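Local coordinates for protein ditrans,polycis-undecaprenyl-diphosphate synthase ((2E,6E)-farnesyl-diphosphate specific) (Acinetobacter baumannii, PDB 6ACS) that probably condenses eight isopentenyl diphosphates in sequence onto farnesyl diphosphate, yielding undecaprenyl diphosphate, precursor of the lipid carrier for bacterial cell-wall polysaccharides, at residues Pro44-Cys49 against Arg55-Phe60; Arg91-Asn96 against Glu120-His125; Gly103-Leu108 against Ala114-Ala119; Thr130-Val135 against Asn176-Val181; Ile164-Phe169 against Leu197-Ala202. All coordinates share one frame; numbering follows the deposited sequence. Where two conformers were deposited one is given.

Interaction 1 (Pro44-Cys49 against Arg55-Phe60)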
# COMPACT_ATOMS: atom_id res chain seq x y z
N PRO B 44 17.80 18.32 9.44
CA PRO B 44 16.78 19.37 9.61
C PRO B 44 15.37 18.83 9.58
O PRO B 44 14.48 19.38 10.25
CB PRO B 44 17.02 20.32 8.42
CG PRO B 44 18.39 19.99 7.93
CD PRO B 44 18.63 18.56 8.24
N ILE B 45 15.15 17.75 8.82
CA ILE B 45 13.83 17.12 8.74
C ILE B 45 13.47 16.48 10.07
O ILE B 45 12.35 16.65 10.58
CB ILE B 45 13.83 16.08 7.61
CG1 ILE B 45 14.23 16.71 6.27
CG2 ILE B 45 12.48 15.32 7.55
CD1 ILE B 45 13.42 17.84 5.86
N VAL B 46 14.41 15.73 10.63
CA VAL B 46 14.21 15.13 11.95
C VAL B 46 13.88 16.20 12.98
O VAL B 46 12.96 16.05 13.80
CB VAL B 46 15.46 14.33 12.35
CG1 VAL B 46 15.35 13.89 13.79
CG2 VAL B 46 15.66 13.14 11.41
N GLU B 47 14.66 17.29 12.97
CA GLU B 47 14.43 18.36 13.94
C GLU B 47 13.07 19.03 13.74
O GLU B 47 12.40 19.38 14.72
CB GLU B 47 15.56 19.39 13.88
CG GLU B 47 16.90 18.75 14.25
CD GLU B 47 18.11 19.63 14.02
OE1 GLU B 47 17.97 20.87 14.06
OE2 GLU B 47 19.22 19.08 13.80
N HIS B 48 12.62 19.17 12.49
CA HIS B 48 11.30 19.75 12.29
C HIS B 48 10.21 18.82 12.81
O HIS B 48 9.22 19.27 13.40
CB HIS B 48 11.07 20.07 10.81
CG HIS B 48 9.84 20.89 10.56
ND1 HIS B 48 9.73 22.20 10.97
CD2 HIS B 48 8.66 20.57 9.98
CE1 HIS B 48 8.54 22.67 10.62
NE2 HIS B 48 7.87 21.70 10.02
N CYS B 49 10.39 17.51 12.60
CA CYS B 49 9.41 16.56 13.13
C CYS B 49 9.31 16.67 14.64
O CYS B 49 8.21 16.66 15.21
CB CYS B 49 9.76 15.13 12.70
SG CYS B 49 9.46 14.84 10.93
N ARG B 55 5.09 11.99 15.87
CA ARG B 55 5.46 10.91 16.79
C ARG B 55 6.44 9.91 16.19
O ARG B 55 7.16 9.24 16.94
CB ARG B 55 4.21 10.15 17.24
CG ARG B 55 3.26 11.01 18.05
CD ARG B 55 2.11 10.20 18.60
NE ARG B 55 1.49 10.85 19.75
CZ ARG B 55 1.91 10.72 21.00
NH1 ARG B 55 2.97 9.95 21.28
NH2 ARG B 55 1.28 11.35 21.99
N ALA B 56 6.47 9.78 14.86
CA ALA B 56 7.31 8.78 14.22
C ALA B 56 7.73 9.26 12.84
O ALA B 56 6.92 9.83 12.10
CB ALA B 56 6.60 7.43 14.09
N LEU B 57 8.99 9.04 12.51
CA LEU B 57 9.55 9.31 11.19
C LEU B 57 10.29 8.06 10.75
O LEU B 57 11.18 7.60 11.47
CB LEU B 57 10.49 10.52 11.22
CG LEU B 57 11.29 10.77 9.95
CD1 LEU B 57 10.35 11.14 8.79
CD2 LEU B 57 12.31 11.87 10.22
N THR B 58 9.93 7.52 9.59
CA THR B 58 10.52 6.27 9.09
C THR B 58 11.08 6.51 7.69
O THR B 58 10.36 6.99 6.82
CB THR B 58 9.46 5.15 9.06
OG1 THR B 58 8.92 4.98 10.39
CG2 THR B 58 10.06 3.84 8.55
N VAL B 59 12.36 6.18 7.48
CA VAL B 59 13.02 6.55 6.23
C VAL B 59 13.65 5.33 5.56
O VAL B 59 14.08 4.37 6.22
CB VAL B 59 14.08 7.66 6.46
CG1 VAL B 59 13.43 8.86 7.13
CG2 VAL B 59 15.24 7.13 7.25
N PHE B 60 13.71 5.39 4.23
CA PHE B 60 14.10 4.30 3.34
C PHE B 60 15.03 4.86 2.27
O PHE B 60 14.60 5.68 1.45
CB PHE B 60 12.85 3.74 2.66
CG PHE B 60 13.08 2.53 1.79
CD1 PHE B 60 14.06 1.61 2.10
CD2 PHE B 60 12.29 2.31 0.67
CE1 PHE B 60 14.24 0.48 1.31
CE2 PHE B 60 12.46 1.19 -0.13
CZ PHE B 60 13.43 0.27 0.19
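Ile45 begins the contact with a loose outer touch: in the conformer described, its CG2 branch lies 4.4 Å from CD2 of Leu57. One residue on, Val46 makes a closer approach: CG2 comes within 3.8 Å of Leu57 CD2, and the two side chains cross at about a right angle. A turn beyond Ile45, Cys49 points its CB at the strand, and SG sits 4.2 Å from that same Leu57 CD2. One methyl thus fits among three residues at positions i, i+1 and i+4 of the helix. Leu57 reaches them because its CG stands opposite the backbone N (chi1 171°), which carries the branched end off the strand. The segments run nearly antiparallel, at 158°, with axes 9.5 Å apart at their closest, the usual course of a helix that leads through a short turn into the next strand of an alpha/beta sheet. Met129 adds to the cover of Val46 and Cys49, Phe221 to that of Ile45 and Cys49, and Val13 and Ile15 touch Leu57 from the neighbouring strand. All four contact residues are buried and no hydrogen bond joins the segments, so helix and sheet are held here by dispersion and the exclusion of water.

Interaction 2 (Arg91-Asn96 against Glu120-His125)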
# COMPACT_ATOMS: atom_id res chain seq x y z
N ARG B 91 22.93 13.04 18.80
CA ARG B 91 21.80 13.89 18.41
C ARG B 91 20.49 13.30 18.90
O ARG B 91 19.59 14.04 19.35
CB ARG B 91 21.78 14.06 16.89
CG ARG B 91 22.85 15.01 16.35
CD ARG B 91 22.83 15.06 14.83
NE ARG B 91 21.48 14.96 14.29
CZ ARG B 91 20.66 15.99 14.12
NH1 ARG B 91 21.07 17.22 14.44
NH2 ARG B 91 19.44 15.80 13.63
N MET B 92 20.36 11.97 18.84
CA MET B 92 19.16 11.32 19.34
C MET B 92 18.98 11.59 20.82
O MET B 92 17.87 11.85 21.29
CB MET B 92 19.25 9.82 19.07
CG MET B 92 19.39 9.47 17.61
SD MET B 92 18.03 10.07 16.59
CE MET B 92 18.80 11.38 15.65
N LYS B 93 20.08 11.54 21.57
CA LYS B 93 20.01 11.90 22.98
C LYS B 93 19.59 13.35 23.16
O LYS B 93 18.73 13.66 23.99
CB LYS B 93 21.37 11.62 23.64
CG LYS B 93 21.71 10.13 23.68
CD LYS B 93 23.01 9.86 24.42
CE LYS B 93 23.15 8.38 24.76
NZ LYS B 93 24.52 8.06 25.26
N LYS B 94 20.18 14.26 22.38
CA LYS B 94 19.88 15.68 22.50
C LYS B 94 18.39 15.97 22.29
O LYS B 94 17.81 16.80 23.00
CB LYS B 94 20.71 16.49 21.52
CG LYS B 94 20.38 17.98 21.54
CD LYS B 94 21.18 18.77 20.51
CE LYS B 94 20.80 20.24 20.52
NZ LYS B 94 21.58 21.05 19.54
N PHE B 95 17.77 15.33 21.30
CA PHE B 95 16.39 15.64 20.97
C PHE B 95 15.38 14.65 21.55
O PHE B 95 14.19 14.75 21.24
CB PHE B 95 16.22 15.73 19.45
CG PHE B 95 16.91 16.91 18.83
CD1 PHE B 95 16.30 18.16 18.81
CD2 PHE B 95 18.17 16.78 18.26
CE1 PHE B 95 16.93 19.25 18.25
CE2 PHE B 95 18.80 17.87 17.69
CZ PHE B 95 18.18 19.11 17.68
N ASN B 96 15.82 13.72 22.40
CA ASN B 96 14.94 12.74 23.04
C ASN B 96 14.22 11.89 22.00
O ASN B 96 13.00 11.67 22.07
CB ASN B 96 13.95 13.43 23.99
CG ASN B 96 13.35 12.46 25.00
OD1 ASN B 96 12.14 12.46 25.23
ND2 ASN B 96 14.19 11.64 25.61
N GLU B 120 19.53 1.04 19.51
CA GLU B 120 18.16 0.94 20.00
C GLU B 120 18.11 0.96 21.52
O GLU B 120 17.30 1.69 22.11
CB GLU B 120 17.49 -0.33 19.46
CG GLU B 120 17.19 -0.27 17.97
CD GLU B 120 16.55 -1.55 17.46
OE1 GLU B 120 16.75 -2.61 18.09
OE2 GLU B 120 15.84 -1.50 16.42
N GLN B 121 19.00 0.21 22.18
CA GLN B 121 19.00 0.18 23.65
C GLN B 121 19.44 1.52 24.24
O GLN B 121 18.89 1.96 25.26
CB GLN B 121 19.89 -0.94 24.17
CG GLN B 121 19.39 -2.34 23.86
CD GLN B 121 20.46 -3.40 24.08
OE1 GLN B 121 21.56 -3.11 24.56
NE2 GLN B 121 20.14 -4.65 23.74
N GLN B 122 20.41 2.19 23.61
CA GLN B 122 20.89 3.45 24.15
C GLN B 122 19.84 4.54 24.03
O GLN B 122 19.85 5.49 24.82
CB GLN B 122 22.16 3.89 23.41
CG GLN B 122 23.43 3.14 23.78
CD GLN B 122 24.67 3.84 23.27
OE1 GLN B 122 24.86 5.03 23.51
NE2 GLN B 122 25.51 3.11 22.55
N THR B 123 18.94 4.45 23.04
CA THR B 123 17.94 5.49 22.84
C THR B 123 16.53 5.08 23.25
O THR B 123 15.59 5.87 23.08
CB THR B 123 17.94 5.92 21.37
OG1 THR B 123 17.60 4.80 20.54
CG2 THR B 123 19.33 6.45 20.97
N ALA B 124 16.34 3.88 23.82
CA ALA B 124 15.00 3.37 24.07
C ALA B 124 14.22 4.24 25.06
O ALA B 124 13.00 4.38 24.94
CB ALA B 124 15.07 1.93 24.57
N HIS B 125 14.91 4.80 26.06
CA HIS B 125 14.21 5.60 27.06
C HIS B 125 13.73 6.94 26.52
O HIS B 125 12.88 7.58 27.14
CB HIS B 125 15.10 5.82 28.29
CG HIS B 125 15.17 4.63 29.19
ND1 HIS B 125 15.94 3.52 28.91
CD2 HIS B 125 14.56 4.36 30.37
CE1 HIS B 125 15.80 2.63 29.87
NE2 HIS B 125 14.96 3.12 30.77
O HOH W 1 13.45 10.87 27.82
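With CG beside the backbone N and opposite the carbonyl carbon (chi1 -67°), Lys93 stretches its extended chain toward Gln122, whose own extended chain leaves its backbone in the same way (chi1 -75°). The two cross slantwise, and their ends come near: NZ of Lys93 lies 3.5 Å from OE1 of Gln122, with the Lys93 CE methylene 4.0 Å from the same oxygen. This is a loose polar approach at the exposed margin, probably with some electrostatic attraction. Deeper in, Thr123 offers only its methyl to the other helix, CG2 resting 3.9 Å from CB of Met92. A chi1 of 61° sets OG1 between the backbone N and the carbonyl carbon and leaves CG2 facing Met92; OG1 bonds to Ala119 O and Leu99 N, so the buried hydroxyl is satisfied by backbone. Met92 bends at chi2 and chi3, and its thioether end leads away from Thr123. A water between Asn96 ND2 and His125 O makes a doubtful bridge, its 2.5 Å distance to ND2 being suspiciously short and its 3.4 Å bond to the carbonyl weak. Asn96 OD1 is taken by Glu127 N, in the chain that follows the second helix. Asn96 itself has positive phi and ends helix 71-95 in a Schellman motif. Two helix C-terminal ends lie side by side here, CA of Lys93 and CA of Thr123 being 6.7 Å apart, an arrangement that fits neighbouring helices on one face of a parallel alpha/beta sheet.

Interaction 3 (Gly103-Leu108 against Ala114-Ala119)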
# COMPACT_ATOMS: atom_id res chain seq x y z
N GLY B 103 13.73 -4.28 8.99
CA GLY B 103 14.29 -5.01 7.88
C GLY B 103 14.90 -6.32 8.32
O GLY B 103 14.93 -6.67 9.50
N ASP B 104 15.39 -7.06 7.33
CA ASP B 104 15.99 -8.37 7.54
C ASP B 104 17.38 -8.19 8.12
O ASP B 104 18.21 -7.49 7.53
CB ASP B 104 16.03 -9.09 6.20
CG ASP B 104 16.47 -10.54 6.29
OD1 ASP B 104 16.88 -11.04 7.37
OD2 ASP B 104 16.40 -11.20 5.23
N ARG B 105 17.62 -8.78 9.27
CA ARG B 105 18.95 -8.67 9.87
C ARG B 105 19.77 -9.92 9.66
O ARG B 105 20.97 -9.91 9.96
CB ARG B 105 18.84 -8.37 11.37
CG ARG B 105 18.09 -7.07 11.67
CD ARG B 105 18.17 -6.66 13.14
NE ARG B 105 17.30 -5.51 13.41
CZ ARG B 105 17.20 -4.90 14.59
NH1 ARG B 105 17.92 -5.33 15.62
NH2 ARG B 105 16.39 -3.86 14.73
N SER B 106 19.18 -10.98 9.09
CA SER B 106 19.84 -12.27 9.07
C SER B 106 21.08 -12.29 8.18
O SER B 106 21.96 -13.13 8.38
CB SER B 106 18.86 -13.36 8.65
OG SER B 106 18.45 -13.21 7.30
N ARG B 107 21.18 -11.39 7.20
CA ARG B 107 22.33 -11.36 6.32
C ARG B 107 23.19 -10.11 6.49
O ARG B 107 24.06 -9.85 5.66
CB ARG B 107 21.89 -11.53 4.86
CG ARG B 107 21.24 -12.90 4.60
CD ARG B 107 20.97 -13.15 3.13
NE ARG B 107 20.24 -12.05 2.49
CZ ARG B 107 18.92 -11.93 2.49
NH1 ARG B 107 18.16 -12.84 3.09
NH2 ARG B 107 18.35 -10.89 1.89
N LEU B 108 22.98 -9.35 7.57
CA LEU B 108 23.81 -8.17 7.80
C LEU B 108 25.10 -8.55 8.51
O LEU B 108 25.14 -9.53 9.26
CB LEU B 108 23.06 -7.15 8.64
CG LEU B 108 21.79 -6.56 8.05
CD1 LEU B 108 21.23 -5.53 9.02
CD2 LEU B 108 22.13 -5.91 6.71
N ALA B 114 25.14 -5.64 15.84
CA ALA B 114 25.44 -5.24 17.21
C ALA B 114 25.29 -3.73 17.39
O ALA B 114 24.78 -3.27 18.41
CB ALA B 114 26.86 -5.69 17.58
N LEU B 115 25.72 -2.95 16.39
CA LEU B 115 25.58 -1.51 16.48
C LEU B 115 24.12 -1.09 16.48
O LEU B 115 23.73 -0.18 17.22
CB LEU B 115 26.34 -0.85 15.33
CG LEU B 115 26.31 0.68 15.26
CD1 LEU B 115 26.75 1.30 16.59
CD2 LEU B 115 27.18 1.16 14.12
N MET B 116 23.29 -1.74 15.65
CA MET B 116 21.85 -1.46 15.66
C MET B 116 21.24 -1.77 17.02
O MET B 116 20.43 -0.99 17.55
CB MET B 116 21.15 -2.28 14.58
CG MET B 116 21.50 -1.90 13.16
SD MET B 116 20.68 -3.03 12.02
CE MET B 116 20.85 -2.14 10.48
N GLU B 117 21.58 -2.94 17.59
CA GLU B 117 21.05 -3.29 18.91
C GLU B 117 21.48 -2.27 19.96
O GLU B 117 20.67 -1.85 20.81
CB GLU B 117 21.49 -4.70 19.28
CG GLU B 117 20.91 -5.74 18.36
CD GLU B 117 21.58 -7.09 18.49
OE1 GLU B 117 22.69 -7.16 19.05
OE2 GLU B 117 20.99 -8.08 18.01
N ASP B 118 22.75 -1.86 19.92
CA ASP B 118 23.27 -0.89 20.87
C ASP B 118 22.57 0.46 20.72
O ASP B 118 22.24 1.11 21.71
CB ASP B 118 24.78 -0.74 20.68
CG ASP B 118 25.54 -2.01 21.00
OD1 ASP B 118 24.98 -2.91 21.66
OD2 ASP B 118 26.72 -2.11 20.59
N ALA B 119 22.34 0.91 19.48
CA ALA B 119 21.67 2.18 19.26
C ALA B 119 20.24 2.14 19.78
O ALA B 119 19.76 3.10 20.42
CB ALA B 119 21.69 2.55 17.78
O HOH W 2 19.03 -8.02 16.28
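The connection leaving edge strand 97-102 folds back on the helix it leads into, and Arg105 and Leu108, first and last residues of a type I beta turn, face Met116 and Glu117 of that helix. Leu108 supplies the apolar part: its CD1 lies 3.7 Å from CE of Met116 and 3.9 Å from SD, the two side chains crossing at about a right angle. Met116 reaches over as an extended chain, which puts its thioether at the leucine branch. Arg105 is likewise extended, from CG to NE, and carries its guanidinium past the sulfur of Met116 to Glu117. There Glu117 CG lies at the guanidinium edge, 4.1 Å from NH1, the carboxylate plane turned 49° from that of the guanidinium. The charges do not touch directly; one water accepts from Arg105 NH1 at 3.0 Å and donates to Glu117 OE2 at 2.6 Å. The stronger partners are on NH2, which forms a salt bridge to Glu120 one turn farther along and a hydrogen bond to Phe101 O. The loop is the first connection of the beta-alpha-beta crossover from strand 97-102 through helix 110-123 to strand 129-134, and Asp104 shapes its start as an Asx turn. OD1 of Asp104 takes two donors from Ser106: the backbone N, 38° above the carboxylate plane, and OG, on the syn side at 2.7 Å. The other oxygen, OD2 of Asp104, forms a salt bridge with Arg107 NH1 at 3.2 Å.

Interaction 4 (Thr130-Val135 against Asn176-Val181)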
# COMPACT_ATOMS: atom_id res chain seq x y z
N THR B 130 10.05 8.58 17.55
CA THR B 130 10.80 7.43 17.08
C THR B 130 11.26 7.68 15.65
O THR B 130 10.44 7.96 14.77
CB THR B 130 9.97 6.16 17.16
OG1 THR B 130 9.66 5.89 18.53
CG2 THR B 130 10.74 4.98 16.56
N LEU B 131 12.56 7.56 15.44
CA LEU B 131 13.16 7.59 14.11
C LEU B 131 13.52 6.16 13.72
O LEU B 131 14.33 5.52 14.39
CB LEU B 131 14.40 8.49 14.10
CG LEU B 131 15.25 8.45 12.82
CD1 LEU B 131 14.44 8.93 11.62
CD2 LEU B 131 16.50 9.31 12.97
N THR B 132 12.90 5.66 12.67
CA THR B 132 13.15 4.30 12.20
C THR B 132 13.89 4.34 10.88
O THR B 132 13.47 5.03 9.94
CB THR B 132 11.85 3.52 12.05
OG1 THR B 132 11.20 3.43 13.33
CG2 THR B 132 12.14 2.10 11.52
N ILE B 133 15.00 3.61 10.81
CA ILE B 133 15.80 3.45 9.59
C ILE B 133 15.53 2.05 9.05
O ILE B 133 15.74 1.04 9.74
CB ILE B 133 17.30 3.66 9.85
CG1 ILE B 133 17.55 4.94 10.67
CG2 ILE B 133 18.07 3.61 8.55
CD1 ILE B 133 17.06 6.20 10.04
N ALA B 134 15.05 1.99 7.81
CA ALA B 134 14.76 0.73 7.15
C ALA B 134 16.03 0.27 6.44
O ALA B 134 16.54 0.97 5.56
CB ALA B 134 13.59 0.89 6.17
N VAL B 135 16.55 -0.89 6.84
CA VAL B 135 17.80 -1.43 6.31
C VAL B 135 17.51 -2.85 5.84
O VAL B 135 16.99 -3.66 6.61
CB VAL B 135 18.91 -1.44 7.37
CG1 VAL B 135 20.21 -2.02 6.80
CG2 VAL B 135 19.12 -0.04 7.97
N ASN B 176 4.13 -2.02 14.52
CA ASN B 176 2.73 -2.09 14.90
C ASN B 176 2.43 -1.35 16.20
O ASN B 176 1.25 -1.14 16.51
CB ASN B 176 2.25 -3.54 15.02
CG ASN B 176 2.99 -4.32 16.08
OD1 ASN B 176 2.71 -4.16 17.29
ND2 ASN B 176 3.89 -5.20 15.66
N ASP B 177 3.44 -0.99 16.98
CA ASP B 177 3.18 -0.24 18.20
C ASP B 177 3.25 1.26 17.98
O ASP B 177 3.10 2.03 18.94
CB ASP B 177 4.17 -0.67 19.30
CG ASP B 177 5.62 -0.43 18.91
OD1 ASP B 177 5.97 -0.60 17.73
OD2 ASP B 177 6.42 -0.15 19.82
N LEU B 178 3.49 1.69 16.75
CA LEU B 178 3.49 3.10 16.38
C LEU B 178 2.23 3.43 15.60
O LEU B 178 1.57 2.52 15.08
CB LEU B 178 4.73 3.44 15.55
CG LEU B 178 6.09 3.23 16.23
CD1 LEU B 178 7.22 3.54 15.25
CD2 LEU B 178 6.22 4.09 17.48
N PRO B 179 1.86 4.70 15.50
CA PRO B 179 0.70 5.06 14.66
C PRO B 179 0.92 4.61 13.22
O PRO B 179 2.05 4.52 12.76
CB PRO B 179 0.65 6.60 14.75
CG PRO B 179 1.40 6.94 15.99
CD PRO B 179 2.47 5.88 16.12
N ALA B 180 -0.18 4.35 12.51
CA ALA B 180 -0.07 4.05 11.09
C ALA B 180 0.50 5.26 10.36
O ALA B 180 0.34 6.39 10.82
CB ALA B 180 -1.42 3.66 10.47
N VAL B 181 1.16 5.01 9.24
CA VAL B 181 1.76 6.09 8.46
C VAL B 181 0.65 6.98 7.90
O VAL B 181 -0.27 6.51 7.23
CB VAL B 181 2.64 5.54 7.33
CG1 VAL B 181 3.16 6.70 6.42
CG2 VAL B 181 3.82 4.75 7.90
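Van der Waals packing joins Leu178 to Thr130 and Thr132, which project from one face of strand 129-134 in the parallel sheet at the core of this cis-prenyltransferase fold. Leu178 belongs to the irregular chain that leads toward strand 183-186, and its isobutyl group straddles the first threonine. Its CD1 methyl lies 4.0 Å from Thr130 CG2, so methyl meets methyl. Between the two threonines lies Leu131, whose side chain is turned to the other face of the sheet, as alternation along a strand requires. Leu178 also rests on Ala56 of the adjacent strand and so spans two strands. No hydrogen bond passes between the two segments. Polar ties run to other parts instead: backbone bonds of Thr130 with Arg55 and Leu57 pair the strands, while the residues flanking Leu178 are held by a salt bridge from Asp177 to Arg100 and a bond from His12 ND1 to Pro179 O. The remaining approaches set carbon against hydroxyl oxygen. Leu178 leaves its backbone with CG opposite the carbonyl carbon (chi1 -62°), and a chi2 of 177° spreads its two methyls over the threonines. CD1 comes as near as 4.4 Å to Thr132 OG1, a grazing touch, whereas the second methyl, CD2, sits 4.0 Å from OG1 of Thr130.

Interaction 5 (Ile164-Phe169 against Leu197-Ala202)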
# COMPACT_ATOMS: atom_id res chain seq x y z
N ILE B 164 -6.57 -16.75 12.37
CA ILE B 164 -5.76 -15.71 11.74
C ILE B 164 -6.68 -14.74 10.99
O ILE B 164 -7.44 -15.14 10.10
CB ILE B 164 -4.71 -16.32 10.82
CG1 ILE B 164 -3.70 -17.12 11.66
CG2 ILE B 164 -4.00 -15.22 10.00
CD1 ILE B 164 -2.88 -18.08 10.81
N ASN B 165 -6.59 -13.47 11.34
CA ASN B 165 -7.38 -12.40 10.74
C ASN B 165 -6.52 -11.14 10.76
O ASN B 165 -5.36 -11.18 11.17
CB ASN B 165 -8.70 -12.22 11.51
CG ASN B 165 -8.48 -11.84 12.98
OD1 ASN B 165 -7.40 -11.43 13.37
ND2 ASN B 165 -9.52 -11.96 13.78
N VAL B 166 -7.10 -10.00 10.37
CA VAL B 166 -6.30 -8.77 10.31
C VAL B 166 -5.75 -8.39 11.68
O VAL B 166 -4.59 -8.00 11.82
CB VAL B 166 -7.12 -7.62 9.71
CG1 VAL B 166 -6.40 -6.28 9.92
CG2 VAL B 166 -7.33 -7.88 8.22
N ASP B 167 -6.60 -8.44 12.71
CA ASP B 167 -6.18 -7.94 14.02
C ASP B 167 -5.05 -8.78 14.59
O ASP B 167 -4.08 -8.24 15.16
CB ASP B 167 -7.36 -7.93 14.99
CG ASP B 167 -8.34 -6.82 14.68
OD1 ASP B 167 -7.96 -5.85 13.99
OD2 ASP B 167 -9.49 -6.95 15.11
N LEU B 168 -5.13 -10.10 14.43
CA LEU B 168 -4.07 -10.96 14.92
C LEU B 168 -2.78 -10.77 14.11
O LEU B 168 -1.69 -10.65 14.67
CB LEU B 168 -4.55 -12.42 14.91
CG LEU B 168 -3.62 -13.45 15.58
CD1 LEU B 168 -4.41 -14.64 16.15
CD2 LEU B 168 -2.55 -13.95 14.59
N PHE B 169 -2.92 -10.75 12.78
CA PHE B 169 -1.76 -10.64 11.90
C PHE B 169 -1.01 -9.34 12.12
O PHE B 169 0.22 -9.31 12.09
CB PHE B 169 -2.22 -10.76 10.45
CG PHE B 169 -1.08 -10.77 9.46
CD1 PHE B 169 -0.37 -11.94 9.22
CD2 PHE B 169 -0.74 -9.62 8.76
CE1 PHE B 169 0.68 -11.95 8.30
CE2 PHE B 169 0.28 -9.62 7.85
CZ PHE B 169 0.99 -10.79 7.61
N LEU B 197 6.57 0.62 2.84
CA LEU B 197 5.63 0.28 3.93
C LEU B 197 4.19 -0.01 3.49
O LEU B 197 3.25 0.72 3.81
CB LEU B 197 5.62 1.43 4.91
CG LEU B 197 6.93 1.78 5.58
CD1 LEU B 197 6.75 3.10 6.35
CD2 LEU B 197 7.31 0.65 6.51
N LEU B 198 4.00 -1.15 2.83
CA LEU B 198 2.71 -1.45 2.20
C LEU B 198 1.59 -1.58 3.22
O LEU B 198 0.52 -0.95 3.09
CB LEU B 198 2.83 -2.74 1.38
CG LEU B 198 3.95 -2.74 0.35
CD1 LEU B 198 4.05 -4.13 -0.29
CD2 LEU B 198 3.76 -1.64 -0.71
N TRP B 199 1.79 -2.41 4.24
CA TRP B 199 0.77 -2.57 5.27
C TRP B 199 0.55 -1.26 6.03
O TRP B 199 -0.59 -0.83 6.24
CB TRP B 199 1.18 -3.70 6.22
CG TRP B 199 0.21 -3.99 7.34
CD1 TRP B 199 0.13 -3.34 8.56
CD2 TRP B 199 -0.80 -5.01 7.37
NE1 TRP B 199 -0.88 -3.89 9.33
CE2 TRP B 199 -1.45 -4.93 8.62
CE3 TRP B 199 -1.20 -5.99 6.46
CZ2 TRP B 199 -2.49 -5.79 8.97
CZ3 TRP B 199 -2.22 -6.84 6.82
CH2 TRP B 199 -2.86 -6.73 8.05
N GLN B 200 1.65 -0.62 6.44
CA GLN B 200 1.59 0.50 7.37
C GLN B 200 1.11 1.78 6.70
O GLN B 200 0.64 2.69 7.39
CB GLN B 200 2.97 0.74 7.99
CG GLN B 200 3.55 -0.48 8.75
CD GLN B 200 4.40 -1.43 7.89
OE1 GLN B 200 4.25 -1.52 6.67
NE2 GLN B 200 5.30 -2.15 8.54
N ALA B 201 1.20 1.86 5.38
CA ALA B 201 0.80 3.06 4.66
C ALA B 201 -0.51 2.87 3.91
O ALA B 201 -0.80 3.62 2.96
CB ALA B 201 1.92 3.49 3.70
N ALA B 202 -1.33 1.91 4.35
CA ALA B 202 -2.56 1.59 3.63
C ALA B 202 -3.46 2.79 3.45
O ALA B 202 -4.20 2.87 2.47
CB ALA B 202 -3.35 0.51 4.36
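Trp199 opens a type I beta turn that ends at Ala202 and faces the first turn of helix 166-170, where the CA atoms of Val166 and Trp199 are 10.7 Å apart. The gap is bridged chiefly by the indole, sent straight across by a CG opposite the backbone N (chi1 -180°). Its six-membered ring enters between Val166 and Phe169, one helical turn apart. Phe169 CD2 lies over one face of the indole, 3.7 Å from both CH2 and CZ3, whereas the indole meets the phenyl ring near its plane, at the edge. With planes at 57° and centroids 5.3 Å apart, the pair is oblique, neither a parallel stack nor a T-shaped one. Val166 contributes a methyl, CG1, at 4.0 Å from Trp199 CH2 and 4.1 Å from CZ2. The helix presenting these two side chains is capped by Asn165: its OD1 accepts from Leu168 N at 2.8 Å, an almost straight bond with an N-H...O angle of 170°. This N-cap fixes the start of the turn that carries Val166 and Phe169. On the other segment, Gln200 NE2 bonds to Asp142 and to Ser174 O, which holds the chain just after the indole. Phe169 packs also on Ala146 and Ala147 of helix 139-155 and on Ala147 of the second subunit, while Trp199 touches Met140 of that subunit. The contact therefore joins the short helix 166-170 and the connection before strand 205-208 to helix 139-155, at the dimer interface.

In the fold
From the N terminus, interaction 1 closes the short turn between helix 42-52 and strand 56-61. Interaction 2 then closes a longer loop, from the end of helix 71-95 through edge strand 97-102 to the end of helix 110-123; interaction 3 falls within this loop and is joined to it by Arg105 and Glu120. A salt bridge between Glu47, in one of its conformers, and Arg91 links interactions 1 and 2. Interaction 4 ties strand 129-134, paired with strand 56-61 of interaction 1, to the connection before strand 183-186. Its segments alternate along the chain with those of interaction 5, which ties helix 166-170 to the connection before strand 205-208; Val181 and Gln200 join these crossed loops through their backbones.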